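Local atomic coordinates of protein-glutamine gamma-glutamyltransferase (Pseudomonas aeruginosa PAO1, PDB entry 6G49), a protein that crosslinks proteins in vitro by joining glutamine and lysine side chains with release of ammonia, and is critical for the viability of this bacterium. Residues N184-A189 with L235-S240; L124-T129 with P160-E165; V111-S116 with Q146-R151. All blocks are in the same frame, centred on the assembly; numbering follows the deposited sequence. Where two conformers were deposited one is given.

Overall arrangement
The three contacts lie in the periplasmic domain. Contacts 3 and 2 come first along the chain, and their segments alternate: 111-116, 124-129, 146-151, 160-165. Both reach the same six-stranded antiparallel sheet, through strands 107-113 and 127-129, and their centres are about 22 Å apart. That sheet also takes in the later strands 271-273 and 278-282. Contact 1 follows in a different part of the fold, joining helices 185-197 and 230-238. It lies on the opposite side of the chain's centre, about 33 Å from contact 2 and about 38 Å from contact 3, centre to centre. Contact 2 comes nearest the probable catalytic triad: the Arg-164 and Asp-303 side chains are about 11 Å apart.

Contact 1 of 3, residues N184-A189 with L235-S240; sequences NPRARA and LFDTRS
Arg-186 meets Phe-236 and Asp-237 where the first turn of helix 185-197 packs against the last turn of helix 230-238. This is a helix-to-helix contact in the helical part of the transglutaminase-like fold, away from the active-site residues. The side chains of Arg-186 and Phe-236 run past each other in opposite directions. Arg-186 CB touches the ring, 3.5 Å from Phe-236 CE2. Further out, Phe-236 CD2 lies over one face of the guanidinium, toward its rim. The two planes are 41° apart, so this is not a flat stack. The ring edge points at the start of the other helix, and Phe-236 CE2 is 3.6 Å from Ala-187 N. One ring face is covered from within its own helix, where Leu-235 CB sits 3.7 Å above the centre. On that same side of the ring, Ala-187 CB touches Leu-235 CD1 at 4.2 Å. Helix 230-238 also supplies Asp-232, whose carboxylate accepts hydrogen bonds from the backbone N of Arg-186 and of Ala-187. The bend at chi3 (-76°) turns Arg-186 NE off the line of the chain. The guanidinium grips Asp-237 end-on in a two-pronged salt bridge, with both oxygens in its plane and both bonds nearly straight. Arg-186 NH1 meets Asp-237 OD1 at 2.9 Å, on the syn side but tilted from the carboxylate plane; Arg-186 NH2 meets Asp-237 OD2 from above that plane, also at 2.9 Å.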
loop_
_atom_site.group_PDB
_atom_site.type_symbol
_atom_site.label_atom_id
_atom_site.label_comp_id
_atom_site.label_asym_id
_atom_site.label_seq_id
_atom_site.Cartn_x
_atom_site.Cartn_y
_atom_site.Cartn_z
ATOM N N ASN A 184 4.317 15.554 15.830
ATOM C CA ASN A 184 5.147 14.338 15.835
ATOM C C ASN A 184 6.627 14.604 15.936
ATOM O O ASN A 184 7.446 14.063 15.186
ATOM C CB ASN A 184 4.786 13.459 14.629
ATOM C CG ASN A 184 3.358 12.999 14.673
ATOM O OD1 ASN A 184 2.952 12.310 15.647
ATOM N ND2 ASN A 184 2.563 13.393 13.677
ATOM N N PRO A 185 7.075 15.419 16.932
ATOM C CA PRO A 185 8.490 15.710 17.081
ATOM C C PRO A 185 9.334 14.466 17.420
ATOM O O PRO A 185 10.480 14.367 17.017
ATOM C CB PRO A 185 8.489 16.709 18.265
ATOM C CG PRO A 185 7.242 16.363 19.062
ATOM C CD PRO A 185 6.222 16.040 17.970
ATOM N N ARG A 186 8.761 13.500 18.147
ATOM C CA ARG A 186 9.541 12.320 18.512
ATOM C C ARG A 186 9.903 11.503 17.251
ATOM O O ARG A 186 10.979 10.967 17.117
ATOM C CB ARG A 186 8.858 11.503 19.616
ATOM C CG ARG A 186 8.837 12.208 20.979
ATOM C CD ARG A 186 8.194 11.324 22.060
ATOM N NE ARG A 186 6.735 11.249 21.987
ATOM C CZ ARG A 186 5.959 10.330 22.575
ATOM N NH1 ARG A 186 6.499 9.330 23.272
ATOM N NH2 ARG A 186 4.647 10.432 22.458
ATOM N N ALA A 187 8.933 11.351 16.346
ATOM C CA ALA A 187 9.166 10.601 15.143
ATOM C C ALA A 187 10.184 11.302 14.238
ATOM O O ALA A 187 11.019 10.619 13.599
ATOM C CB ALA A 187 7.845 10.366 14.435
ATOM N N ARG A 188 10.139 12.649 14.207
ATOM C CA ARG A 188 11.114 13.418 13.469
ATOM C C ARG A 188 12.505 13.216 14.070
ATOM O O ARG A 188 13.489 13.048 13.347
ATOM C CB ARG A 188 10.724 14.897 13.431
ATOM C CG ARG A 188 9.628 15.245 12.435
ATOM C CD ARG A 188 9.224 16.692 12.634
ATOM N NE ARG A 188 7.785 16.860 12.585
ATOM C CZ ARG A 188 7.098 17.149 11.481
ATOM N NH1 ARG A 188 7.725 17.558 10.383
ATOM N NH2 ARG A 188 5.783 17.017 11.475
ATOM N N ALA A 189 12.593 13.178 15.411
ATOM C CA ALA A 189 13.912 12.910 16.073
ATOM C C ALA A 189 14.459 11.521 15.710
ATOM O O ALA A 189 15.635 11.333 15.429
ATOM C CB ALA A 189 13.770 13.062 17.586
ATOM N N LEU A 235 4.180 4.978 17.690
ATOM C CA LEU A 235 5.519 4.356 17.659
ATOM C C LEU A 235 6.133 4.154 19.066
ATOM O O LEU A 235 6.962 3.304 19.197
ATOM C CB LEU A 235 6.485 5.234 16.860
ATOM C CG LEU A 235 6.283 5.201 15.360
ATOM C CD1 LEU A 235 7.205 6.216 14.674
ATOM C CD2 LEU A 235 6.528 3.790 14.832
ATOM N N PHE A 236 5.828 5.069 19.983
ATOM C CA PHE A 236 6.628 5.167 21.251
ATOM C C PHE A 236 5.763 4.908 22.495
ATOM O O PHE A 236 6.330 4.701 23.558
ATOM C CB PHE A 236 7.328 6.520 21.355
ATOM C CG PHE A 236 8.137 6.858 20.136
ATOM C CD1 PHE A 236 9.230 6.093 19.786
ATOM C CD2 PHE A 236 7.809 7.959 19.367
ATOM C CE1 PHE A 236 9.969 6.399 18.656
ATOM C CE2 PHE A 236 8.544 8.258 18.231
ATOM C CZ PHE A 236 9.603 7.467 17.868
ATOM N N ASP A 237 4.439 4.992 22.390
ATOM C CA ASP A 237 3.519 4.857 23.557
ATOM C C ASP A 237 2.681 3.585 23.435
ATOM O O ASP A 237 2.912 2.612 24.166
ATOM C CB ASP A 237 2.701 6.125 23.793
ATOM C CG ASP A 237 3.534 7.386 23.986
ATOM O OD1 ASP A 237 4.764 7.257 24.219
ATOM O OD2 ASP A 237 2.942 8.510 23.869
ATOM N N THR A 238 1.737 3.528 22.491
ATOM C CA THR A 238 0.784 2.429 22.412
ATOM C C THR A 238 1.441 1.203 21.758
ATOM O O THR A 238 1.090 0.059 22.088
ATOM C CB THR A 238 -0.523 2.824 21.722
ATOM O OG1 THR A 238 -0.255 2.995 20.313
ATOM C CG2 THR A 238 -1.167 4.052 22.317
ATOM N N ARG A 239 2.274 1.412 20.715
ATOM C CA ARG A 239 2.785 0.335 19.866
ATOM C C ARG A 239 1.701 -0.649 19.485
ATOM O O ARG A 239 1.937 -1.859 19.394
ATOM C CB ARG A 239 3.990 -0.352 20.494
ATOM C CG ARG A 239 5.177 0.556 20.676
ATOM C CD ARG A 239 6.396 -0.228 21.096
ATOM N NE ARG A 239 7.650 0.495 21.073
ATOM C CZ ARG A 239 8.020 1.368 22.001
ATOM N NH1 ARG A 239 7.184 1.669 22.972
ATOM N NH2 ARG A 239 9.186 1.992 21.908
ATOM N N SER A 240 0.528 -0.133 19.144
ATOM C CA SER A 240 -0.599 -0.974 18.815
ATOM C C SER A 240 -1.417 -0.335 17.705
ATOM O O SER A 240 -1.813 0.846 17.830
ATOM C CB SER A 240 -1.482 -1.208 20.043
ATOM O OG SER A 240 -2.612 -1.993 19.697
#

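Contact 2 of 3, residues L124-T129 with P160-E165; sequences LDVAQT and PQALRE
Pro-160 packs against the backbone of Asp-125, just before the cis peptide bond that joins Asp-125 to Val-126. Pro-160 CA makes a CA-H...O contact of 3.1 Å with Asp-125 O. The proline N has no hydrogen to give to this oxygen. Two residues on, Ala-162 points its CB toward Val-126 and meets Val-126 CG2 at 3.9 Å. Trp-100 touches both side chains. Here the contact joins two sheets. Strand 127-129 is the outermost strand at one side of a six-stranded antiparallel sheet, while strand 163-164 pairs with strand 100-101. Arg-164 comes next, and its side chain slides past Val-126, with Arg-164 CD 3.5 Å from Val-126 CG2. The chain bends at chi3 (-89°), which sets NE to one side. In the conformer described, Asp-125 reaches it tip to tip, with OD2 over a face of the guanidinium, 3.0 Å from both Arg-164 NE and CZ. The carboxylate and guanidinium planes are 86° apart. This salt bridge rests on charge, as no N-H points at the oxygen; with a second Asp-125 conformer it may be only partly formed. The stronger polar partner of Arg-164 is Glu-291, salt-bridged to NH1; Phe-140 adds a cation-pi contact.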
loop_
_atom_site.group_PDB
_atom_site.type_symbol
_atom_site.label_atom_id
_atom_site.label_comp_id
_atom_site.label_asym_id
_atom_site.label_seq_id
_atom_site.Cartn_x
_atom_site.Cartn_y
_atom_site.Cartn_z
ATOM N N LEU A 124 -2.267 -6.384 -9.218
ATOM C CA LEU A 124 -0.866 -6.488 -8.791
ATOM C C LEU A 124 -0.025 -5.499 -9.603
ATOM O O LEU A 124 -0.186 -5.302 -10.806
ATOM C CB LEU A 124 -0.332 -7.899 -9.046
ATOM C CG LEU A 124 -1.132 -9.066 -8.488
ATOM C CD1 LEU A 124 -0.506 -10.356 -8.978
ATOM C CD2 LEU A 124 -1.192 -9.067 -6.947
ATOM N N ASP A 125 0.897 -4.830 -8.902
ATOM C CA ASP A 125 1.831 -3.902 -9.553
ATOM C C ASP A 125 2.775 -4.719 -10.454
ATOM O O ASP A 125 3.027 -5.878 -10.188
ATOM C CB ASP A 125 2.600 -3.130 -8.460
ATOM C CG ASP A 125 3.188 -1.791 -8.856
ATOM O OD1 ASP A 125 2.563 -1.084 -9.637
ATOM O OD2 ASP A 125 4.273 -1.455 -8.310
ATOM N N VAL A 126 3.262 -4.138 -11.590
ATOM C CA VAL A 126 2.751 -3.008 -12.308
ATOM C C VAL A 126 1.759 -3.574 -13.336
ATOM O O VAL A 126 2.114 -4.505 -14.100
ATOM C CB VAL A 126 3.871 -2.242 -13.026
ATOM C CG1 VAL A 126 3.312 -1.229 -13.995
ATOM C CG2 VAL A 126 4.777 -1.552 -12.017
ATOM N N ALA A 127 0.574 -2.991 -13.384
ATOM C CA ALA A 127 -0.527 -3.565 -14.136
ATOM C C ALA A 127 -0.765 -2.842 -15.456
ATOM O O ALA A 127 -0.629 -1.628 -15.605
ATOM C CB ALA A 127 -1.810 -3.533 -13.350
ATOM N N GLN A 128 -1.249 -3.657 -16.421
ATOM C CA GLN A 128 -1.879 -3.225 -17.669
ATOM C C GLN A 128 -3.226 -3.958 -17.819
ATOM O O GLN A 128 -3.321 -5.108 -17.360
ATOM C CB GLN A 128 -0.992 -3.572 -18.874
ATOM C CG GLN A 128 0.411 -3.031 -18.750
ATOM C CD GLN A 128 0.506 -1.573 -19.086
ATOM O OE1 GLN A 128 0.924 -1.256 -20.202
ATOM N NE2 GLN A 128 0.171 -0.686 -18.127
ATOM N N THR A 129 -4.254 -3.312 -18.382
ATOM C CA THR A 129 -5.556 -3.960 -18.511
ATOM C C THR A 129 -6.020 -3.788 -19.952
ATOM O O THR A 129 -5.447 -3.010 -20.720
ATOM C CB THR A 129 -6.649 -3.409 -17.576
ATOM O OG1 THR A 129 -7.175 -2.197 -18.113
ATOM C CG2 THR A 129 -6.120 -3.188 -16.168
ATOM N N PRO A 160 5.396 -7.872 -11.637
ATOM C CA PRO A 160 5.709 -7.519 -10.259
ATOM C C PRO A 160 7.165 -7.044 -10.095
ATOM O O PRO A 160 7.463 -6.334 -9.132
ATOM C CB PRO A 160 5.488 -8.824 -9.507
ATOM C CG PRO A 160 4.421 -9.523 -10.328
ATOM C CD PRO A 160 4.850 -9.239 -11.757
ATOM N N GLN A 161 8.042 -7.488 -10.998
ATOM C CA GLN A 161 9.510 -7.132 -10.942
ATOM C C GLN A 161 9.835 -5.919 -11.799
ATOM O O GLN A 161 11.014 -5.591 -11.970
ATOM C CB GLN A 161 10.336 -8.349 -11.362
ATOM C CG GLN A 161 10.180 -9.485 -10.384
ATOM C CD GLN A 161 11.038 -10.685 -10.713
ATOM O OE1 GLN A 161 11.954 -10.627 -11.522
ATOM N NE2 GLN A 161 10.732 -11.783 -10.058
ATOM N N ALA A 162 8.823 -5.226 -12.344
ATOM C CA ALA A 162 9.060 -4.080 -13.205
ATOM C C ALA A 162 9.904 -3.039 -12.464
ATOM O O ALA A 162 9.807 -2.901 -11.250
ATOM C CB ALA A 162 7.764 -3.448 -13.646
ATOM N N LEU A 163 10.811 -2.380 -13.198
ATOM C CA LEU A 163 11.574 -1.243 -12.644
ATOM C C LEU A 163 10.694 -0.003 -12.736
ATOM O O LEU A 163 10.185 0.335 -13.783
ATOM C CB LEU A 163 12.852 -1.092 -13.472
ATOM C CG LEU A 163 13.779 0.050 -13.097
ATOM C CD1 LEU A 163 14.289 -0.123 -11.689
ATOM C CD2 LEU A 163 14.961 0.084 -14.078
ATOM N N ARG A 164 10.506 0.647 -11.599
ATOM C CA ARG A 164 9.647 1.804 -11.527
ATOM C C ARG A 164 10.329 3.123 -11.243
ATOM O O ARG A 164 10.873 3.333 -10.178
ATOM C CB ARG A 164 8.571 1.571 -10.474
ATOM C CG ARG A 164 7.896 0.225 -10.585
ATOM C CD ARG A 164 6.695 0.150 -9.679
ATOM N NE ARG A 164 7.055 -0.327 -8.356
ATOM C CZ ARG A 164 6.571 0.185 -7.242
ATOM N NH1 ARG A 164 5.719 1.191 -7.324
ATOM N NH2 ARG A 164 6.941 -0.297 -6.064
ATOM N N GLU A 165 10.270 4.002 -12.229
ATOM C CA GLU A 165 10.787 5.342 -12.121
ATOM C C GLU A 165 12.234 5.361 -11.597
ATOM O O GLU A 165 12.527 5.983 -10.576
ATOM C CB GLU A 165 9.847 6.178 -11.242
ATOM C CG GLU A 165 9.473 7.475 -11.844
ATOM C CD GLU A 165 8.702 8.476 -11.002
ATOM O OE1 GLU A 165 8.052 8.094 -9.983
ATOM O OE2 GLU A 165 8.760 9.654 -11.380
#

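Contact 3 of 3, residues V111-S116 with Q146-R151; sequences VIMQPS and QPVEQR. With PO4 (phosphate ion), chain F; PO4 (phosphate ion), chain G.
The backbones of Gln-114 and Arg-151, and of Pro-115 and Glu-149, run close together, with CA atoms 4.8 and 4.7 Å apart in the two pairs. One backbone hydrogen bond links the segments, from Ser-116 N to Val-148 O at 2.9 Å. It is rather bent, at 136° on the hydrogen. The same Val-148 O also receives a longer CA-H...O contact from Pro-115 CA. A second contact of this kind joins Arg-151 CA to Met-113 O at 3.3 Å.

On the inner side, Val-148 points toward the other segment and fits against the end of Met-113. Met-113 CE lies 3.8 Å from Val-148 CG2. Leu-121 of strand 120-124 touches both side chains. Ser-116 OG stands between its backbone N and carbonyl carbon (chi1 64°), near Val-148 CB, and accepts a hydrogen bond from Gln-118 N.

On the outer side, the Pro-115 ring lies over the backbone of Glu-149 and Gln-150. Its CG is 3.7 Å from Glu-149 O. The ring and the Arg-151 side chain lie side by side and point the same way. Arg-151 NE reaches a phosphate (chain G), with a short bond of 2.6 Å to its O3, near the guanidinium plane. Another phosphate (chain F) takes a hydrogen bond at its O2 from Glu-149 N at 2.9 Å. Both ions probably come from the crystallisation liquor, so neither bond says anything about the protein's function.

Just past the contact, Leu-152 pairs with Met-113 through the backbone. The arrangement is that of two neighbouring antiparallel strands, 107-113 and 152-158, whose flanking loops stay in touch beyond the end of the six-stranded sheet.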
loop_
_atom_site.group_PDB
_atom_site.type_symbol
_atom_site.label_atom_id
_atom_site.label_comp_id
_atom_site.label_asym_id
_atom_site.label_seq_id
_atom_site.Cartn_x
_atom_site.Cartn_y
_atom_site.Cartn_z
ATOM N N VAL A 111 -10.328 -10.400 -13.571
ATOM C CA VAL A 111 -10.942 -9.891 -12.339
ATOM C C VAL A 111 -12.413 -9.602 -12.610
ATOM O O VAL A 111 -12.730 -9.089 -13.666
ATOM C CB VAL A 111 -10.273 -8.600 -11.863
ATOM C CG1 VAL A 111 -10.921 -8.105 -10.559
ATOM C CG2 VAL A 111 -8.775 -8.846 -11.716
ATOM N N ILE A 112 -13.264 -9.943 -11.673
ATOM C CA ILE A 112 -14.647 -9.377 -11.591
ATOM C C ILE A 112 -14.729 -8.598 -10.270
ATOM O O ILE A 112 -14.605 -9.188 -9.212
ATOM C CB ILE A 112 -15.767 -10.418 -11.760
ATOM C CG1 ILE A 112 -17.132 -9.720 -11.776
ATOM C CG2 ILE A 112 -15.741 -11.542 -10.723
ATOM C CD1 ILE A 112 -18.291 -10.640 -12.132
ATOM N N MET A 113 -14.924 -7.288 -10.405
ATOM C CA MET A 113 -14.978 -6.354 -9.291
ATOM C C MET A 113 -16.445 -6.092 -8.960
ATOM O O MET A 113 -17.240 -5.855 -9.824
ATOM C CB MET A 113 -14.350 -5.034 -9.761
ATOM C CG MET A 113 -13.572 -4.345 -8.789
ATOM S SD MET A 113 -12.865 -2.869 -9.642
ATOM C CE MET A 113 -13.562 -1.695 -8.479
ATOM N N GLN A 114 -16.734 -6.031 -7.688
ATOM C CA GLN A 114 -18.012 -5.534 -7.207
ATOM C C GLN A 114 -17.989 -4.021 -7.283
ATOM O O GLN A 114 -16.927 -3.382 -7.300
ATOM C CB GLN A 114 -18.230 -5.955 -5.766
ATOM C CG GLN A 114 -18.254 -7.456 -5.527
ATOM C CD GLN A 114 -19.423 -8.070 -6.253
ATOM O OE1 GLN A 114 -20.602 -7.792 -5.954
ATOM N NE2 GLN A 114 -19.081 -8.786 -7.292
ATOM N N PRO A 115 -19.157 -3.366 -7.328
ATOM C CA PRO A 115 -19.179 -1.903 -7.299
ATOM C C PRO A 115 -18.434 -1.352 -6.072
ATOM O O PRO A 115 -18.591 -1.876 -4.970
ATOM C CB PRO A 115 -20.683 -1.587 -7.171
ATOM C CG PRO A 115 -21.347 -2.776 -7.773
ATOM C CD PRO A 115 -20.495 -3.962 -7.377
ATOM N N SER A 116 -17.555 -0.379 -6.356
ATOM C CA SER A 116 -16.750 0.313 -5.321
ATOM C C SER A 116 -17.195 1.777 -5.099
ATOM O O SER A 116 -16.798 2.380 -4.106
ATOM C CB SER A 116 -15.305 0.291 -5.694
ATOM O OG SER A 116 -15.115 1.026 -6.867
ATOM N N GLN A 146 -14.596 6.833 -14.870
ATOM C CA GLN A 146 -15.733 6.956 -14.016
ATOM C C GLN A 146 -15.624 5.949 -12.888
ATOM O O GLN A 146 -15.056 4.848 -13.057
ATOM C CB GLN A 146 -17.007 6.648 -14.806
ATOM C CG GLN A 146 -17.257 7.700 -15.870
ATOM C CD GLN A 146 -18.620 7.457 -16.452
ATOM O OE1 GLN A 146 -18.843 6.454 -17.120
ATOM N NE2 GLN A 146 -19.543 8.349 -16.135
ATOM N N PRO A 147 -16.314 6.198 -11.773
ATOM C CA PRO A 147 -16.307 5.248 -10.676
ATOM C C PRO A 147 -16.984 3.937 -11.069
ATOM O O PRO A 147 -17.912 3.918 -11.883
ATOM C CB PRO A 147 -17.123 5.904 -9.570
ATOM C CG PRO A 147 -17.195 7.351 -9.945
ATOM C CD PRO A 147 -17.086 7.418 -11.461
ATOM N N VAL A 148 -16.570 2.850 -10.417
ATOM C CA VAL A 148 -17.162 1.538 -10.708
ATOM C C VAL A 148 -18.453 1.390 -9.915
ATOM O O VAL A 148 -18.434 1.176 -8.685
ATOM C CB VAL A 148 -16.161 0.405 -10.403
ATOM C CG1 VAL A 148 -16.775 -0.935 -10.760
ATOM C CG2 VAL A 148 -14.886 0.594 -11.180
ATOM N N GLU A 149 -19.598 1.537 -10.623
ATOM C CA GLU A 149 -20.907 1.502 -9.989
ATOM C C GLU A 149 -21.700 0.247 -10.364
ATOM O O GLU A 149 -22.746 0.015 -9.775
ATOM C CB GLU A 149 -21.739 2.724 -10.382
ATOM C CG GLU A 149 -21.048 4.053 -10.050
ATOM C CD GLU A 149 -21.004 4.377 -8.577
ATOM O OE1 GLU A 149 -21.504 3.557 -7.760
ATOM O OE2 GLU A 149 -20.426 5.453 -8.228
ATOM N N GLN A 150 -21.141 -0.580 -11.256
ATOM C CA GLN A 150 -21.721 -1.866 -11.545
ATOM C C GLN A 150 -20.590 -2.907 -11.528
ATOM O O GLN A 150 -19.453 -2.567 -11.744
ATOM C CB GLN A 150 -22.362 -1.819 -12.922
ATOM C CG GLN A 150 -23.698 -1.104 -12.917
ATOM C CD GLN A 150 -24.081 -0.871 -14.355
ATOM O OE1 GLN A 150 -24.227 -1.816 -15.136
ATOM N NE2 GLN A 150 -24.159 0.398 -14.720
ATOM N N ARG A 151 -20.968 -4.173 -11.405
ATOM C CA ARG A 151 -19.955 -5.238 -11.567
ATOM C C ARG A 151 -19.189 -5.022 -12.863
ATOM O O ARG A 151 -19.753 -4.686 -13.903
ATOM C CB ARG A 151 -20.602 -6.621 -11.519
ATOM C CG ARG A 151 -21.166 -7.013 -10.174
ATOM C CD ARG A 151 -22.044 -8.258 -10.318
ATOM N NE ARG A 151 -23.185 -8.231 -9.431
ATOM C CZ ARG A 151 -24.378 -7.756 -9.766
ATOM N NH1 ARG A 151 -24.692 -7.510 -11.035
ATOM N NH2 ARG A 151 -25.247 -7.531 -8.812
HETATM P P PO4 F . -20.164 2.322 -14.700
HETATM O O1 PO4 F . -19.856 3.815 -14.638
HETATM O O2 PO4 F . -19.610 1.532 -13.522
HETATM O O3 PO4 F . -21.652 2.044 -14.578
HETATM O O4 PO4 F . -19.644 1.901 -16.078
HETATM P P PO4 G . -22.469 -11.114 -7.175
HETATM O O1 PO4 G . -21.116 -11.336 -6.554
HETATM O O2 PO4 G . -23.487 -11.706 -6.211
HETATM O O3 PO4 G . -22.797 -9.617 -7.311
HETATM O O4 PO4 G . -22.506 -11.905 -8.496
#